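Local coordinates for protein transcriptional regulator, MarR family (Silicibacter pomeroyi DSS-3, PDB 3BOQ) that probably binds DNA and regulates transcription as a two-subunit, winged helix-turn-helix protein of the MarR family, at residues Q38-T43 with A122-I126; F50-A54 with T115-S120; L56-G62 with S105-T109. All blocks are in the same frame, centred on the assembly; numbering follows the deposited sequence.

Interaction 1: Q38-T43 with A122-I126; sequences QLLDET and AHNRI
E42 and R125 carry the polar part of this contact. Both terminal guanidinium nitrogens of R125 turn to the same carboxylate oxygen: NH1 donates to E42 OE1 at 2.9 Å, with a fairly straight N-H...O angle of 155°, and NH2 reaches E42 OE1 at 3.4 Å in a weak bond. The stronger bond uses the syn lone pair of OE1, and carboxylate and guanidinium are nearly coplanar, meeting edge on. A bend at chi3 of R125 turns the guanidinium toward E42, with A122 O above one of its faces, toward the rim, while E42 stretches out from its own helix. Both residues are exposed, so solvent probably screens the pair.

In fold terms, this is where helix 12-43, near its C-terminal end, passes helix 110-130; the segments 38-43 and 122-126 run at 136° to each other, closer to antiparallel than to parallel. In the MarR family, long helices of this kind link the winged helix-turn-helix part to the dimerisation region.

The apolar contacts lie beside the salt bridge. I126 drives its CD1 against the backbone of the facing helix, 3.8 Å from L39 N, and lays CG2 alongside Q38, 3.8 Å from Q38 CB; the amide end of Q38 runs on past that methyl. L39 holds CG anti to the backbone N (chi1 -158°), which brings CD1 to 3.8 Å from H123 N and 4.2 Å from A122 CB. Its other methyl, CD2, sits at the edge of the H123 imidazole. That ring is held by its own neighbour, ND1 donating to N124 OD1 at 2.9 Å, and it also packs on W21 of the second subunit.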
loop_
_atom_site.group_PDB
_atom_site.type_symbol
_atom_site.label_atom_id
_atom_site.label_comp_id
_atom_site.label_asym_id
_atom_site.label_seq_id
_atom_site.Cartn_x
_atom_site.Cartn_y
_atom_site.Cartn_z
ATOM N N GLN B 38 -12.307 8.660 4.296
ATOM C CA GLN B 38 -13.122 8.871 5.509
ATOM C C GLN B 38 -12.443 9.616 6.663
ATOM O O GLN B 38 -13.074 10.404 7.342
ATOM C CB GLN B 38 -13.731 7.565 6.016
ATOM C CG GLN B 38 -14.791 7.050 5.091
ATOM C CD GLN B 38 -15.541 5.898 5.692
ATOM O OE1 GLN B 38 -16.320 6.071 6.633
ATOM N NE2 GLN B 38 -15.324 4.708 5.150
ATOM N N LEU B 39 -11.168 9.350 6.891
ATOM C CA LEU B 39 -10.397 10.054 7.910
ATOM C C LEU B 39 -10.279 11.544 7.570
ATOM O O LEU B 39 -10.316 12.408 8.470
ATOM C CB LEU B 39 -9.005 9.417 8.049
ATOM C CG LEU B 39 -8.229 9.627 9.346
ATOM C CD1 LEU B 39 -9.043 9.210 10.614
ATOM C CD2 LEU B 39 -6.884 8.947 9.278
ATOM N N LEU B 40 -10.153 11.830 6.273
ATOM C CA LEU B 40 -10.092 13.200 5.766
ATOM C C LEU B 40 -11.446 13.890 5.955
ATOM O O LEU B 40 -11.512 14.987 6.537
ATOM C CB LEU B 40 -9.609 13.273 4.301
ATOM C CG LEU B 40 -8.129 13.637 4.043
ATOM C CD1 LEU B 40 -7.674 13.378 2.571
ATOM C CD2 LEU B 40 -7.813 15.082 4.419
ATOM N N ASP B 41 -12.518 13.242 5.496
ATOM C CA ASP B 41 -13.846 13.784 5.682
ATOM C C ASP B 41 -14.109 14.061 7.170
ATOM O O ASP B 41 -14.513 15.165 7.504
ATOM C CB ASP B 41 -14.945 12.904 5.069
ATOM C CG ASP B 41 -16.349 13.387 5.448
ATOM O OD1 ASP B 41 -16.864 14.377 4.850
ATOM O OD2 ASP B 41 -16.939 12.799 6.382
ATOM N N GLU B 42 -13.857 13.105 8.059
ATOM C CA GLU B 42 -14.172 13.305 9.485
ATOM C C GLU B 42 -13.229 14.247 10.283
ATOM O O GLU B 42 -13.632 14.816 11.267
ATOM C CB GLU B 42 -14.343 11.948 10.185
ATOM C CG GLU B 42 -15.274 11.042 9.373
ATOM C CD GLU B 42 -15.855 9.853 10.139
ATOM O OE1 GLU B 42 -15.786 9.839 11.399
ATOM O OE2 GLU B 42 -16.401 8.936 9.455
ATOM N N THR B 43 -12.003 14.451 9.818
ATOM C CA THR B 43 -10.927 14.982 10.648
ATOM C C THR B 43 -10.037 15.982 9.865
ATOM O O THR B 43 -9.288 16.761 10.460
ATOM C CB THR B 43 -10.040 13.767 11.117
ATOM O OG1 THR B 43 -10.768 12.964 12.055
ATOM C CG2 THR B 43 -8.746 14.191 11.753
ATOM N N ALA B 122 -11.502 7.986 15.546
ATOM C CA ALA B 122 -12.114 7.963 14.206
ATOM C C ALA B 122 -11.524 6.886 13.300
ATOM O O ALA B 122 -12.253 6.196 12.595
ATOM C CB ALA B 122 -11.989 9.338 13.536
ATOM N N HIS B 123 -10.201 6.775 13.331
ATOM C CA HIS B 123 -9.428 5.829 12.523
ATOM C C HIS B 123 -9.815 4.358 12.830
ATOM O O HIS B 123 -10.019 3.565 11.902
ATOM C CB HIS B 123 -7.934 6.044 12.810
ATOM C CG HIS B 123 -7.046 4.996 12.230
ATOM N ND1 HIS B 123 -6.856 3.771 12.830
ATOM C CD2 HIS B 123 -6.273 4.994 11.118
ATOM C CE1 HIS B 123 -6.013 3.058 12.107
ATOM N NE2 HIS B 123 -5.649 3.778 11.062
ATOM N N ASN B 124 -9.872 4.021 14.126
ATOM C CA ASN B 124 -10.220 2.693 14.589
ATOM C C ASN B 124 -11.696 2.366 14.402
ATOM O O ASN B 124 -12.047 1.207 14.182
ATOM C CB ASN B 124 -9.828 2.513 16.064
ATOM C CG ASN B 124 -8.308 2.589 16.287
ATOM O OD1 ASN B 124 -7.526 2.548 15.341
ATOM N ND2 ASN B 124 -7.900 2.704 17.534
ATOM N N ARG B 125 -12.574 3.362 14.517
ATOM C CA ARG B 125 -13.956 3.179 14.112
ATOM C C ARG B 125 -14.074 2.924 12.575
ATOM O O ARG B 125 -14.774 2.012 12.152
ATOM C CB ARG B 125 -14.845 4.363 14.584
ATOM C CG ARG B 125 -16.304 4.223 14.121
ATOM C CD ARG B 125 -17.270 5.312 14.597
ATOM N NE ARG B 125 -16.606 6.560 14.941
ATOM C CZ ARG B 125 -16.182 7.475 14.064
ATOM N NH1 ARG B 125 -16.341 7.290 12.754
ATOM N NH2 ARG B 125 -15.578 8.573 14.504
ATOM N N ILE B 126 -13.389 3.719 11.751
ATOM C CA ILE B 126 -13.519 3.572 10.290
ATOM C C ILE B 126 -13.021 2.194 9.843
ATOM O O ILE B 126 -13.686 1.500 9.051
ATOM C CB ILE B 126 -12.816 4.734 9.503
ATOM C CG1 ILE B 126 -13.534 6.079 9.748
ATOM C CG2 ILE B 126 -12.821 4.474 8.013
ATOM C CD1 ILE B 126 -12.588 7.276 9.714
#

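Interaction 2: F50-A54 with T115-S120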
loop_
_atom_site.group_PDB
_atom_site.type_symbol
_atom_site.label_atom_id
_atom_site.label_comp_id
_atom_site.label_asym_id
_atom_site.label_seq_id
_atom_site.Cartn_x
_atom_site.Cartn_y
_atom_site.Cartn_z
ATOM N N PHE B 50 -1.909 11.309 9.652
ATOM C CA PHE B 50 -2.257 10.558 10.849
ATOM C C PHE B 50 -1.098 9.632 11.208
ATOM O O PHE B 50 -0.661 9.604 12.364
ATOM C CB PHE B 50 -3.557 9.755 10.641
ATOM C CG PHE B 50 -3.895 8.874 11.807
ATOM C CD1 PHE B 50 -4.496 9.410 12.945
ATOM C CD2 PHE B 50 -3.530 7.527 11.810
ATOM C CE1 PHE B 50 -4.766 8.623 14.063
ATOM C CE2 PHE B 50 -3.803 6.713 12.919
ATOM C CZ PHE B 50 -4.432 7.264 14.052
ATOM N N ASP B 51 -0.595 8.890 10.213
ATOM C CA ASP B 51 0.540 8.008 10.414
ATOM C C ASP B 51 1.780 8.685 11.050
ATOM O O ASP B 51 2.306 8.181 12.058
ATOM C CB ASP B 51 0.884 7.277 9.114
ATOM C CG ASP B 51 2.166 6.471 9.214
ATOM O OD1 ASP B 51 2.379 5.824 10.268
ATOM O OD2 ASP B 51 2.965 6.496 8.240
ATOM N N ALA B 52 2.237 9.808 10.482
ATOM C CA ALA B 52 3.325 10.602 11.079
ATOM C C ALA B 52 3.043 11.028 12.522
ATOM O O ALA B 52 3.894 10.875 13.414
ATOM C CB ALA B 52 3.638 11.821 10.214
HETATM N N MSE B 53 1.848 11.558 12.757
HETATM C CA MSE B 53 1.453 12.006 14.111
HETATM C C MSE B 53 1.447 10.892 15.167
HETATM O O MSE B 53 1.764 11.132 16.331
HETATM C CB MSE B 53 0.102 12.695 14.072
HETATM C CG MSE B 53 0.124 13.931 13.234
HETATM SE SE MSE B 53 -1.646 14.696 12.897
HETATM C CE MSE B 53 -2.033 15.398 14.724
ATOM N N ALA B 54 1.082 9.685 14.750
ATOM C CA ALA B 54 1.077 8.526 15.611
ATOM C C ALA B 54 2.477 8.207 16.132
ATOM O O ALA B 54 2.633 7.855 17.303
ATOM C CB ALA B 54 0.486 7.324 14.859
ATOM N N THR B 115 -6.052 16.682 18.533
ATOM C CA THR B 115 -6.546 16.258 17.218
ATOM C C THR B 115 -6.189 14.771 17.004
ATOM O O THR B 115 -7.010 13.994 16.522
ATOM C CB THR B 115 -5.990 17.167 16.050
ATOM O OG1 THR B 115 -6.546 18.488 16.142
ATOM C CG2 THR B 115 -6.351 16.614 14.666
ATOM N N PHE B 116 -4.980 14.379 17.401
ATOM C CA PHE B 116 -4.532 13.020 17.233
ATOM C C PHE B 116 -5.429 11.996 17.944
ATOM O O PHE B 116 -5.784 10.963 17.366
ATOM C CB PHE B 116 -3.074 12.833 17.691
ATOM C CG PHE B 116 -2.637 11.412 17.584
ATOM C CD1 PHE B 116 -2.403 10.845 16.319
ATOM C CD2 PHE B 116 -2.599 10.596 18.717
ATOM C CE1 PHE B 116 -2.088 9.508 16.195
ATOM C CE2 PHE B 116 -2.266 9.240 18.611
ATOM C CZ PHE B 116 -2.011 8.689 17.352
ATOM N N LYS B 117 -5.780 12.277 19.199
ATOM C CA LYS B 117 -6.642 11.396 19.971
ATOM C C LYS B 117 -8.051 11.285 19.362
ATOM O O LYS B 117 -8.567 10.169 19.226
ATOM C CB LYS B 117 -6.670 11.799 21.452
ATOM C CG LYS B 117 -5.274 11.766 22.078
ATOM C CD LYS B 117 -5.243 12.124 23.572
ATOM C CE LYS B 117 -3.790 12.348 24.035
ATOM N NZ LYS B 117 -3.650 12.779 25.453
ATOM N N GLN B 118 -8.656 12.413 18.980
ATOM C CA GLN B 118 -9.936 12.375 18.264
ATOM C C GLN B 118 -9.787 11.595 16.959
ATOM O O GLN B 118 -10.682 10.834 16.599
ATOM C CB GLN B 118 -10.488 13.784 17.948
ATOM C CG GLN B 118 -10.708 14.742 19.135
ATOM C CD GLN B 118 -11.086 16.169 18.672
ATOM O OE1 GLN B 118 -10.338 16.839 17.950
ATOM N NE2 GLN B 118 -12.256 16.629 19.091
ATOM N N ALA B 119 -8.666 11.776 16.252
ATOM C CA ALA B 119 -8.458 11.141 14.946
ATOM C C ALA B 119 -8.183 9.638 15.076
ATOM O O ALA B 119 -8.519 8.830 14.186
ATOM C CB ALA B 119 -7.328 11.828 14.192
ATOM N N SER B 120 -7.544 9.294 16.191
ATOM C CA SER B 120 -7.242 7.924 16.565
ATOM C C SER B 120 -8.537 7.149 16.825
ATOM O O SER B 120 -8.668 6.005 16.413
ATOM C CB SER B 120 -6.360 7.943 17.808
ATOM O OG SER B 120 -5.789 6.685 18.021
#
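Around M53 and F116, whose CA atoms are 6.8 Å apart, the helical segments 50-54 and 115-120 pass with their axes 10.5 Å apart and their directions at 119°. F116 is the main side chain reaching across. With CG anti to the backbone N (chi1 177°), its ring is laid against the backbone of the other helix: CE1 comes to 3.4 Å from A54 CA, CZ lies close to the A54 methyl, and the M53 carbonyl oxygen sits over one face, toward the rim. M53, a selenomethionine in the crystal, runs past F116 in the opposite direction, its CB 3.8 Å from F116 CD1 and its bent end bringing CE near F116 CB.

F50 approaches from the preceding turn of its helix. Its ring plane is only 17° from that of F116, but the centroids are 5.3 Å apart and the rings are slid so far that they barely overlap; the touch is CE1 of F50 to CE1 of F116. Beyond F116, the F50 ring rests on the helix backbone, with CE1 3.6 Å from S120 N and CD1 3.9 Å from A119 CB. Cutting F50 back to an alanine is likely to open a gap beside A119 and S120 and to leave the F116 ring without its aromatic neighbour.

This joins helix 47-58 of the winged helix-turn-helix domain to helix 110-130, which follows the wing strand. Carbon contacts dominate throughout, so the two helices are held here by the fit of rings and methyls rather than by directional polar bonds.

Interaction 3: L56-G62 with S105-T109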
loop_
_atom_site.group_PDB
_atom_site.type_symbol
_atom_site.label_atom_id
_atom_site.label_comp_id
_atom_site.label_asym_id
_atom_site.label_seq_id
_atom_site.Cartn_x
_atom_site.Cartn_y
_atom_site.Cartn_z
ATOM N N LEU B 56 4.950 10.345 16.447
ATOM C CA LEU B 56 5.278 11.436 17.350
ATOM C C LEU B 56 4.523 11.348 18.672
ATOM O O LEU B 56 5.111 11.598 19.717
ATOM C CB LEU B 56 5.054 12.798 16.682
ATOM C CG LEU B 56 5.722 12.977 15.312
ATOM C CD1 LEU B 56 5.212 14.211 14.614
ATOM C CD2 LEU B 56 7.244 12.999 15.412
ATOM N N ALA B 57 3.231 11.012 18.642
ATOM C CA ALA B 57 2.481 10.823 19.893
ATOM C C ALA B 57 3.052 9.678 20.738
ATOM O O ALA B 57 3.022 9.763 21.967
ATOM C CB ALA B 57 1.000 10.612 19.633
ATOM N N ARG B 58 3.561 8.621 20.089
ATOM C CA ARG B 58 4.246 7.534 20.792
ATOM C C ARG B 58 5.595 8.006 21.391
ATOM O O ARG B 58 6.078 7.432 22.379
ATOM C CB ARG B 58 4.445 6.295 19.880
ATOM C CG ARG B 58 4.864 4.994 20.653
ATOM C CD ARG B 58 4.868 3.659 19.822
ATOM N NE ARG B 58 3.911 3.640 18.692
ATOM C CZ ARG B 58 2.572 3.671 18.789
ATOM N NH1 ARG B 58 1.962 3.724 19.977
ATOM N NH2 ARG B 58 1.831 3.667 17.678
ATOM N N ASN B 59 6.176 9.055 20.796
ATOM C CA ASN B 59 7.525 9.549 21.137
ATOM C C ASN B 59 7.545 11.041 21.519
ATOM O O ASN B 59 7.992 11.870 20.728
ATOM C CB ASN B 59 8.500 9.318 19.967
ATOM C CG ASN B 59 8.635 7.847 19.577
ATOM O OD1 ASN B 59 9.550 7.144 20.033
ATOM N ND2 ASN B 59 7.741 7.383 18.713
ATOM N N PRO B 60 7.108 11.386 22.749
ATOM C CA PRO B 60 6.871 12.796 23.111
ATOM C C PRO B 60 8.129 13.636 23.391
ATOM O O PRO B 60 8.014 14.847 23.603
ATOM C CB PRO B 60 6.006 12.703 24.379
ATOM C CG PRO B 60 5.817 11.234 24.660
ATOM C CD PRO B 60 6.858 10.491 23.890
ATOM N N ASP B 61 9.305 13.005 23.401
ATOM C CA ASP B 61 10.594 13.713 23.484
ATOM C C ASP B 61 11.042 14.326 22.150
ATOM O O ASP B 61 11.989 15.117 22.116
ATOM C CB ASP B 61 11.690 12.776 24.004
ATOM C CG ASP B 61 11.703 12.677 25.511
ATOM O OD1 ASP B 61 10.617 12.502 26.110
ATOM O OD2 ASP B 61 12.805 12.779 26.098
ATOM N N GLY B 62 10.371 13.948 21.061
ATOM C CA GLY B 62 10.695 14.438 19.728
ATOM C C GLY B 62 11.438 13.417 18.891
ATOM O O GLY B 62 12.149 12.562 19.416
ATOM N N SER B 105 13.912 18.365 15.511
ATOM C CA SER B 105 13.224 17.304 16.228
ATOM C C SER B 105 11.759 17.687 16.203
ATOM O O SER B 105 11.410 18.818 16.555
ATOM C CB SER B 105 13.727 17.185 17.657
ATOM N N ALA B 106 10.912 16.752 15.774
ATOM C CA ALA B 106 9.488 16.994 15.575
ATOM C C ALA B 106 8.648 16.560 16.780
ATOM O O ALA B 106 8.795 15.447 17.292
ATOM C CB ALA B 106 9.011 16.305 14.302
ATOM N N LYS B 107 7.786 17.471 17.229
ATOM C CA LYS B 107 6.892 17.282 18.364
ATOM C C LYS B 107 5.516 17.806 17.959
ATOM O O LYS B 107 5.396 18.802 17.239
ATOM C CB LYS B 107 7.360 18.094 19.575
ATOM C CG LYS B 107 8.471 17.508 20.450
ATOM C CD LYS B 107 8.916 18.594 21.464
ATOM C CE LYS B 107 10.272 18.329 22.143
ATOM N NZ LYS B 107 10.168 17.630 23.476
ATOM N N LEU B 108 4.476 17.130 18.429
ATOM C CA LEU B 108 3.099 17.595 18.270
ATOM C C LEU B 108 2.831 18.833 19.125
ATOM O O LEU B 108 3.191 18.862 20.300
ATOM C CB LEU B 108 2.169 16.472 18.708
ATOM C CG LEU B 108 1.456 15.483 17.790
ATOM C CD1 LEU B 108 2.095 15.257 16.422
ATOM C CD2 LEU B 108 1.277 14.225 18.558
ATOM N N THR B 109 2.221 19.862 18.534
ATOM C CA THR B 109 1.672 20.987 19.285
ATOM C C THR B 109 0.606 20.459 20.278
ATOM O O THR B 109 0.193 19.297 20.168
ATOM C CB THR B 109 1.032 22.043 18.330
ATOM O OG1 THR B 109 -0.074 21.463 17.647
ATOM C CG2 THR B 109 1.998 22.541 17.283
#
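L56 and L108 form the close-packed end of this contact. Their side chains come together at a slant, with L56 CD1 3.8 Å from L108 CD1, while the other L108 methyl, CD2, turns to A57 and lies 3.8 Å from A57 CB. L56 divides its branches between two neighbours: CG points anti to the carbonyl carbon (chi1 -52°), CD1 goes to L108, and CD2 goes to A106, where L56 CD2 lies 3.9 Å from A106 CB and passes close to the A106 carbonyl oxygen. L56 and A106 are buried, and both also touch V92.

The chain leaves helix 47-58 through a type I beta turn, N59 to G62, and enters strand 63-64, which pairs antiparallel with strand 105-106. Strand 105-106 is a wing strand of the winged helix-turn-helix fold, and 63-64 pairs with it at the base of the wing, as in MarR relatives; A106 bonds L63 through the backbone. G62 lies just ahead of the pairing, close enough for a CA-H...O contact between G62 CA and A106 O at 3.2 Å. Its backbone angles (phi 104°, psi 152°) would jam a CB against the preceding carbonyl oxygen, and a CB would also crowd S105, so a residue without a side chain fits this corner.

Toward solvent the contact thins out. K107 lays its CG near G62 CA, then bends at chi4 to bring NZ back over the turn, where it makes only a weak hydrogen bond to D61 O at 3.4 Å, with P60 O almost as near. The D61 carboxylate does not meet this amine: OD1 stays 5.8 Å from K107 NZ, so any attraction between the charges is probably weak. P60, D61 and K107 are all exposed.

How the interactions relate
The three contacts are nested along the chain: interaction 3 lies inside the loop closed by interaction 2, which lies inside that of interaction 1. Interactions 1 and 2 share helix 110-130, with centres about 10 Å apart, and join directly where the H123 ring stacks on F50. Interactions 2 and 3 share helix 47-58, with centres about 12 Å apart, and meet where F116 packs on A57. Interactions 1 and 3 are about 22 Å apart between centres and do not touch. Packing therefore runs continuously from the long helices near the second subunit, through helix 47-58, to the base of the wing, consistent with a DNA-binding domain coupled to its dimer.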